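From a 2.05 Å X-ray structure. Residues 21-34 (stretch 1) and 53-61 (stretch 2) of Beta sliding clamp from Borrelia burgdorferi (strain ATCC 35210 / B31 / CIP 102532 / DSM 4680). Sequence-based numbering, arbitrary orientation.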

ATOM      1  N   GLN A  21      -0.730  24.880   3.421  1.00 33.58           N
ATOM      2  CA  GLN A  21      -1.256  24.933   4.787  1.00 36.31           C
ATOM      3  C   GLN A  21      -2.682  24.410   4.833  1.00 35.77           C
ATOM      4  O   GLN A  21      -3.002  23.526   5.635  1.00 33.90           O
ATOM      5  CB  GLN A  21      -1.204  26.356   5.332  1.00 34.84           C
ATOM      6  CG  GLN A  21      -1.672  26.455   6.785  1.00 47.55           C
ATOM      7  CD  GLN A  21      -1.533  27.855   7.328  1.00 51.20           C
ATOM      8  OE1 GLN A  21      -1.519  28.822   6.558  1.00 43.93           O
ATOM      9  NE2 GLN A  21      -1.406  27.978   8.650  1.00 44.25           N
ATOM     10  N   ILE A  22      -3.558  24.921   3.961  1.00 35.47           N
ATOM     11  CA  ILE A  22      -4.938  24.463   4.055  1.00 32.05           C
ATOM     12  C   ILE A  22      -5.034  22.994   3.655  1.00 32.17           C
ATOM     13  O   ILE A  22      -5.903  22.267   4.151  1.00 30.97           O
ATOM     14  CB  ILE A  22      -5.892  25.353   3.241  1.00 35.24           C
ATOM     15  CG1 ILE A  22      -7.336  25.048   3.671  1.00 31.22           C
ATOM     16  CG2 ILE A  22      -5.639  25.169   1.728  1.00 31.88           C
ATOM     17  CD1 ILE A  22      -8.404  25.834   2.965  1.00 34.76           C
ATOM     18  N   MET A  23      -4.134  22.517   2.784  1.00 31.86           N
ATOM     19  CA  MET A  23      -4.117  21.089   2.471  1.00 34.13           C
ATOM     20  C   MET A  23      -3.852  20.261   3.731  1.00 32.67           C
ATOM     21  O   MET A  23      -4.559  19.284   4.016  1.00 31.04           O
ATOM     22  CB  MET A  23      -3.055  20.780   1.394  1.00 35.32           C
ATOM     23  CG  MET A  23      -3.052  19.329   0.972  1.00 44.54           C
ATOM     24  SD  MET A  23      -1.806  18.980  -0.294  1.00 52.90           S
ATOM     25  CE  MET A  23      -2.010  20.445  -1.357  1.00 41.29           C
ATOM     26  N   ASN A  24      -2.837  20.646   4.503  1.00 34.84           N
ATOM     27  CA  ASN A  24      -2.519  19.893   5.718  1.00 36.87           C
ATOM     28  C   ASN A  24      -3.673  19.926   6.713  1.00 34.37           C
ATOM     29  O   ASN A  24      -4.017  18.899   7.311  1.00 35.15           O
ATOM     30  CB  ASN A  24      -1.248  20.449   6.362  1.00 37.43           C
ATOM     31  CG  ASN A  24      -0.003  20.145   5.549  1.00 48.51           C
ATOM     32  OD1 ASN A  24       0.018  19.204   4.749  1.00 49.80           O
ATOM     33  ND2 ASN A  24       1.042  20.942   5.748  1.00 46.62           N
ATOM     34  N   GLU A  25      -4.293  21.096   6.896  1.00 36.57           N
ATOM     35  CA  GLU A  25      -5.352  21.208   7.899  1.00 30.86           C
ATOM     36  C   GLU A  25      -6.596  20.449   7.473  1.00 33.66           C
ATOM     37  O   GLU A  25      -7.290  19.875   8.316  1.00 29.67           O
ATOM     38  CB  GLU A  25      -5.692  22.674   8.164  1.00 30.05           C
ATOM     39  CG  GLU A  25      -4.533  23.522   8.667  1.00 37.15           C
ATOM     40  CD  GLU A  25      -3.948  23.063  10.020  1.00 43.74           C
ATOM     41  OE1 GLU A  25      -4.451  22.096  10.638  1.00 37.89           O
ATOM     42  OE2 GLU A  25      -2.975  23.699  10.464  1.00 41.12           O
ATOM     43  N   ILE A  26      -6.905  20.430   6.167  1.00 33.89           N
ATOM     44  CA  ILE A  26      -8.039  19.631   5.722  1.00 29.40           C
ATOM     45  C   ILE A  26      -7.755  18.148   5.943  1.00 30.51           C
ATOM     46  O   ILE A  26      -8.635  17.381   6.352  1.00 31.42           O
ATOM     47  CB  ILE A  26      -8.359  19.904   4.235  1.00 31.75           C
ATOM     48  CG1 ILE A  26      -8.938  21.294   4.018  1.00 31.94           C
ATOM     49  CG2 ILE A  26      -9.352  18.891   3.737  1.00 31.68           C
ATOM     50  CD1 ILE A  26      -8.828  21.694   2.520  1.00 37.67           C
ATOM     51  N   GLU A  27      -6.543  17.713   5.610  1.00 32.97           N
ATOM     52  CA  GLU A  27      -6.171  16.316   5.822  1.00 37.01           C
ATOM     53  C   GLU A  27      -6.350  15.929   7.283  1.00 33.29           C
ATOM     54  O   GLU A  27      -6.914  14.872   7.589  1.00 33.84           O
ATOM     55  CB  GLU A  27      -4.725  16.091   5.358  1.00 35.22           C
ATOM     56  CG  GLU A  27      -4.275  14.641   5.292  1.00 46.85           C
ATOM     57  CD  GLU A  27      -3.760  14.140   6.630  1.00 62.27           C
ATOM     58  OE1 GLU A  27      -3.335  14.976   7.459  1.00 64.43           O
ATOM     59  OE2 GLU A  27      -3.792  12.912   6.857  1.00 74.77           O
ATOM     60  N   LYS A  28      -5.922  16.803   8.198  1.00 32.22           N
ATOM     61  CA  LYS A  28      -6.089  16.539   9.624  1.00 37.36           C
ATOM     62  C   LYS A  28      -7.559  16.501  10.000  1.00 36.93           C
ATOM     63  O   LYS A  28      -8.026  15.529  10.603  1.00 37.36           O
ATOM     64  CB  LYS A  28      -5.359  17.614  10.439  1.00 39.58           C
ATOM     65  CG  LYS A  28      -3.836  17.473  10.390  1.00 36.55           C
ATOM     66  CD  LYS A  28      -3.165  18.701  10.958  1.00 39.66           C
ATOM     67  CE  LYS A  28      -1.650  18.606  10.820  1.00 51.63           C
ATOM     68  NZ  LYS A  28      -0.944  19.686  11.573  1.00 57.21           N
ATOM     69  N   ALA A  29      -8.321  17.536   9.608  1.00 39.02           N
ATOM     70  CA  ALA A  29      -9.713  17.647  10.046  1.00 36.09           C
ATOM     71  C   ALA A  29     -10.538  16.463   9.564  1.00 38.53           C
ATOM     72  O   ALA A  29     -11.394  15.951  10.294  1.00 33.74           O
ATOM     73  CB  ALA A  29     -10.331  18.963   9.548  1.00 30.45           C
ATOM     74  N   LYS A  30     -10.296  16.007   8.339  1.00 32.83           N
ATOM     75  CA  LYS A  30     -11.136  14.940   7.819  1.00 36.04           C
ATOM     76  C   LYS A  30     -10.739  13.586   8.375  1.00 40.02           C
ATOM     77  O   LYS A  30     -11.406  12.594   8.084  1.00 43.70           O
ATOM     78  CB  LYS A  30     -11.099  14.931   6.282  1.00 38.83           C
ATOM     79  CG  LYS A  30      -9.960  14.169   5.668  1.00 33.82           C
ATOM     80  CD  LYS A  30      -9.885  14.441   4.157  1.00 38.54           C
ATOM     81  CE  LYS A  30      -9.668  13.158   3.362  1.00 43.32           C
ATOM     82  NZ  LYS A  30      -8.476  12.393   3.802  1.00 43.39           N
ATOM     83  N   GLY A  31      -9.704  13.536   9.214  1.00 41.61           N
ATOM     84  CA  GLY A  31      -9.298  12.272   9.791  1.00 43.58           C
ATOM     85  C   GLY A  31     -10.395  11.580  10.572  1.00 48.55           C
ATOM     86  O   GLY A  31     -10.455  10.351  10.592  1.00 40.42           O
ATOM     87  N   ILE A  32     -11.316  12.343  11.167  1.00 42.80           N
ATOM     88  CA  ILE A  32     -12.381  11.738  11.967  1.00 42.79           C
ATOM     89  C   ILE A  32     -13.676  11.583  11.176  1.00 50.87           C
ATOM     90  O   ILE A  32     -14.684  11.147  11.735  1.00 52.05           O
ATOM     91  CB  ILE A  32     -12.636  12.534  13.254  1.00 44.85           C
ATOM     92  CG1 ILE A  32     -12.940  13.998  12.920  1.00 37.84           C
ATOM     93  CG2 ILE A  32     -11.426  12.410  14.187  1.00 40.42           C
ATOM     94  CD1 ILE A  32     -13.467  14.787  14.113  1.00 35.89           C
ATOM     95  N   ILE A  33     -13.662  11.894   9.883  1.00 49.23           N
ATOM     96  CA  ILE A  33     -14.859  11.873   9.048  1.00 56.42           C
ATOM     97  C   ILE A  33     -14.884  10.582   8.244  1.00 66.71           C
ATOM     98  O   ILE A  33     -14.047  10.373   7.359  1.00 69.22           O
ATOM     99  CB  ILE A  33     -14.910  13.095   8.121  1.00 50.88           C
ATOM    100  CG1 ILE A  33     -14.943  14.391   8.926  1.00 49.55           C
ATOM    101  CG2 ILE A  33     -16.090  13.007   7.178  1.00 56.83           C
ATOM    102  CD1 ILE A  33     -15.191  15.624   8.073  1.00 48.83           C
ATOM    103  N   LEU A  34     -15.863   9.727   8.527  1.00 68.72           N
ATOM    104  CA  LEU A  34     -16.162   8.584   7.666  1.00 71.23           C
ATOM    105  C   LEU A  34     -16.834   9.085   6.391  1.00 74.77           C
ATOM    106  O   LEU A  34     -17.968   9.571   6.433  1.00 75.75           O
ATOM    107  CB  LEU A  34     -17.052   7.585   8.403  1.00 70.88           C
ATOM    108  CG  LEU A  34     -18.102   8.180   9.352  1.00 78.68           C
ATOM    109  CD1 LEU A  34     -19.436   7.466   9.203  1.00 78.16           C
ATOM    110  CD2 LEU A  34     -17.639   8.159  10.823  1.00 73.05           C
ATOM    111  N   ASN A  53      -9.012  35.100   9.706  1.00 45.43           N
ATOM    112  CA  ASN A  53      -8.843  33.715  10.108  1.00 46.62           C
ATOM    113  C   ASN A  53      -9.858  32.818   9.421  1.00 45.00           C
ATOM    114  O   ASN A  53     -11.015  33.197   9.223  1.00 38.81           O
ATOM    115  CB  ASN A  53      -8.960  33.565  11.630  1.00 44.74           C
ATOM    116  CG  ASN A  53      -7.878  34.325  12.358  1.00 44.70           C
ATOM    117  OD1 ASN A  53      -6.693  34.017  12.220  1.00 45.24           O
ATOM    118  ND2 ASN A  53      -8.270  35.315  13.132  1.00 55.99           N
ATOM    119  N   LEU A  54      -9.410  31.621   9.081  1.00 43.19           N
ATOM    120  CA  LEU A  54     -10.275  30.557   8.609  1.00 37.86           C
ATOM    121  C   LEU A  54     -10.447  29.528   9.718  1.00 43.42           C
ATOM    122  O   LEU A  54      -9.455  29.003  10.237  1.00 41.10           O
ATOM    123  CB  LEU A  54      -9.673  29.891   7.379  1.00 35.49           C
ATOM    124  CG  LEU A  54     -10.585  28.863   6.712  1.00 41.43           C
ATOM    125  CD1 LEU A  54     -11.709  29.563   5.959  1.00 42.67           C
ATOM    126  CD2 LEU A  54      -9.787  27.927   5.819  1.00 37.26           C
ATOM    127  N   ILE A  55     -11.692  29.217  10.067  1.00 38.22           N
ATOM    128  CA  ILE A  55     -11.975  28.193  11.069  1.00 40.31           C
ATOM    129  C   ILE A  55     -12.485  26.964  10.334  1.00 40.35           C
ATOM    130  O   ILE A  55     -13.465  27.046   9.585  1.00 39.95           O
ATOM    131  CB  ILE A  55     -13.016  28.655  12.098  1.00 44.51           C
ATOM    132  CG1 ILE A  55     -12.619  29.989  12.745  1.00 50.82           C
ATOM    133  CG2 ILE A  55     -13.191  27.577  13.124  1.00 43.93           C
ATOM    134  CD1 ILE A  55     -11.236  30.025  13.281  1.00 51.89           C
ATOM    135  N   ILE A  56     -11.813  25.837  10.521  1.00 34.55           N
ATOM    136  CA  ILE A  56     -12.208  24.564   9.929  1.00 34.65           C
ATOM    137  C   ILE A  56     -12.745  23.680  11.043  1.00 38.56           C
ATOM    138  O   ILE A  56     -12.071  23.479  12.062  1.00 37.63           O
ATOM    139  CB  ILE A  56     -11.025  23.897   9.203  1.00 42.45           C
ATOM    140  CG1 ILE A  56     -10.585  24.757   8.015  1.00 38.93           C
ATOM    141  CG2 ILE A  56     -11.386  22.485   8.732  1.00 36.41           C
ATOM    142  CD1 ILE A  56      -9.219  24.401   7.518  1.00 39.34           C
ATOM    143  N   LYS A  57     -13.969  23.183  10.871  1.00 33.90           N
ATOM    144  CA  LYS A  57     -14.588  22.305  11.858  1.00 38.40           C
ATOM    145  C   LYS A  57     -14.956  20.976  11.213  1.00 39.00           C
ATOM    146  O   LYS A  57     -15.371  20.925  10.046  1.00 38.68           O
ATOM    147  CB  LYS A  57     -15.839  22.933  12.483  1.00 37.21           C
ATOM    148  CG  LYS A  57     -15.563  24.137  13.375  1.00 43.54           C
ATOM    149  CD  LYS A  57     -16.878  24.695  13.951  1.00 50.62           C
ATOM    150  CE  LYS A  57     -16.718  26.100  14.498  1.00 59.93           C
ATOM    151  NZ  LYS A  57     -18.017  26.669  15.039  1.00 61.62           N
ATOM    152  N   SER A  58     -14.784  19.902  11.974  1.00 34.03           N
ATOM    153  CA  SER A  58     -15.243  18.586  11.562  1.00 37.18           C
ATOM    154  C   SER A  58     -15.752  17.862  12.794  1.00 35.47           C
ATOM    155  O   SER A  58     -15.413  18.213  13.923  1.00 35.67           O
ATOM    156  CB  SER A  58     -14.138  17.772  10.878  1.00 38.33           C
ATOM    157  OG  SER A  58     -13.081  17.512  11.778  1.00 36.01           O
ATOM    158  N   THR A  59     -16.610  16.872  12.577  1.00 33.19           N
ATOM    159  CA  THR A  59     -17.077  16.074  13.700  1.00 36.65           C
ATOM    160  C   THR A  59     -17.475  14.700  13.194  1.00 41.70           C
ATOM    161  O   THR A  59     -17.812  14.534  12.022  1.00 38.99           O
ATOM    162  CB  THR A  59     -18.266  16.713  14.420  1.00 41.67           C
ATOM    163  OG1 THR A  59     -18.667  15.882  15.526  1.00 40.14           O
ATOM    164  CG2 THR A  59     -19.453  16.884  13.443  1.00 44.17           C
ATOM    165  N   ASP A  60     -17.390  13.706  14.080  1.00 40.96           N
ATOM    166  CA  ASP A  60     -18.038  12.422  13.840  1.00 42.15           C
ATOM    167  C   ASP A  60     -19.292  12.280  14.696  1.00 43.55           C
ATOM    168  O   ASP A  60     -19.829  11.177  14.844  1.00 44.17           O
ATOM    169  CB  ASP A  60     -17.053  11.269  14.057  1.00 39.05           C
ATOM    170  CG  ASP A  60     -16.625  11.097  15.520  1.00 44.10           C
ATOM    171  OD1 ASP A  60     -17.157  11.779  16.430  1.00 43.12           O
ATOM    172  OD2 ASP A  60     -15.711  10.272  15.745  1.00 45.15           O
ATOM    173  N   ARG A  61     -19.773  13.400  15.241  1.00 35.46           N
ATOM    174  CA  ARG A  61     -20.928  13.575  16.114  1.00 47.23           C
ATOM    175  C   ARG A  61     -20.579  13.182  17.556  1.00 47.18           C
ATOM    176  O   ARG A  61     -21.430  13.289  18.438  1.00 46.60           O
ATOM    177  CB  ARG A  61     -22.168  12.824  15.599  1.00 50.96           C
ATOM    178  CG  ARG A  61     -22.412  13.089  14.077  1.00 53.72           C
ATOM    179  CD  ARG A  61     -23.723  12.531  13.567  1.00 57.61           C
ATOM    180  NE  ARG A  61     -24.860  13.270  14.099  1.00 66.09           N
ATOM    181  CZ  ARG A  61     -26.131  12.989  13.832  1.00 73.99           C
ATOM    182  NH1 ARG A  61     -27.099  13.724  14.368  1.00 74.03           N
ATOM    183  NH2 ARG A  61     -26.432  11.986  13.014  1.00 76.45           N
TER

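The helix 21-29 lies along the strand 53-59 with the two N-to-C directions only 21° apart and the axes approaching to 9.0 Å, so successive helical turns meet alternate strand residues. Leu-54, Ile-56 and Ser-58 all point toward the helix; the residues between them do not.

Ile-22 opens the contact. Its CA-to-CB bond points sideways, but an extended t,t rotamer carries the side chain across the gap, bringing CD1 to 3.8 Å from Leu-54 CD2. With Ile-22 CA and Leu-54 CA still 9.3 Å apart, this is a place for long aliphatic chains. One turn on, Glu-25 contributes its aliphatic base: CB sits 4.0 Å from Ile-56 CD1, while chi1 and chi2, both m, lead the carboxylate away to hydrogen bonds elsewhere in the structure. A buried acid is thus paid for.

At Ala-29 the spacing shrinks, its CA lying 5.8 Å from Ser-58 CA, and the side chains shrink with it. The methyl CB packs 3.8 Å from Ile-56 CG2, so Ile-56 bridges neighbouring turns, touching Glu-25 with CD1 and Ala-29 with CG2. Ser-58, chi1 p, donates from OG to Ala-29 O at 2.7 Å, the one hydrogen bond across the contact. No backbone hydrogen bond within the stretch uses that carbonyl, and a small hydroxyl satisfies it in a buried setting.

Further along, Ile-32 points toward the strand and covers the serine with carbon: its CD1 lies 3.6 Å from Ser-58 OG and 3.9 Å from Thr-59 CA. Its backbone O also approaches Asp-60 CB, at 3.3 Å. Ile-33 starts sideways, but its end returns, placing CD1 3.7 Å from Ser-58 CB. Along the helix, long aliphatics fill the wide end at Ile-22 and Leu-54, while Ala-29 and Ser-58 meet where the backbones close in; after them two isoleucines pack by the single polar link.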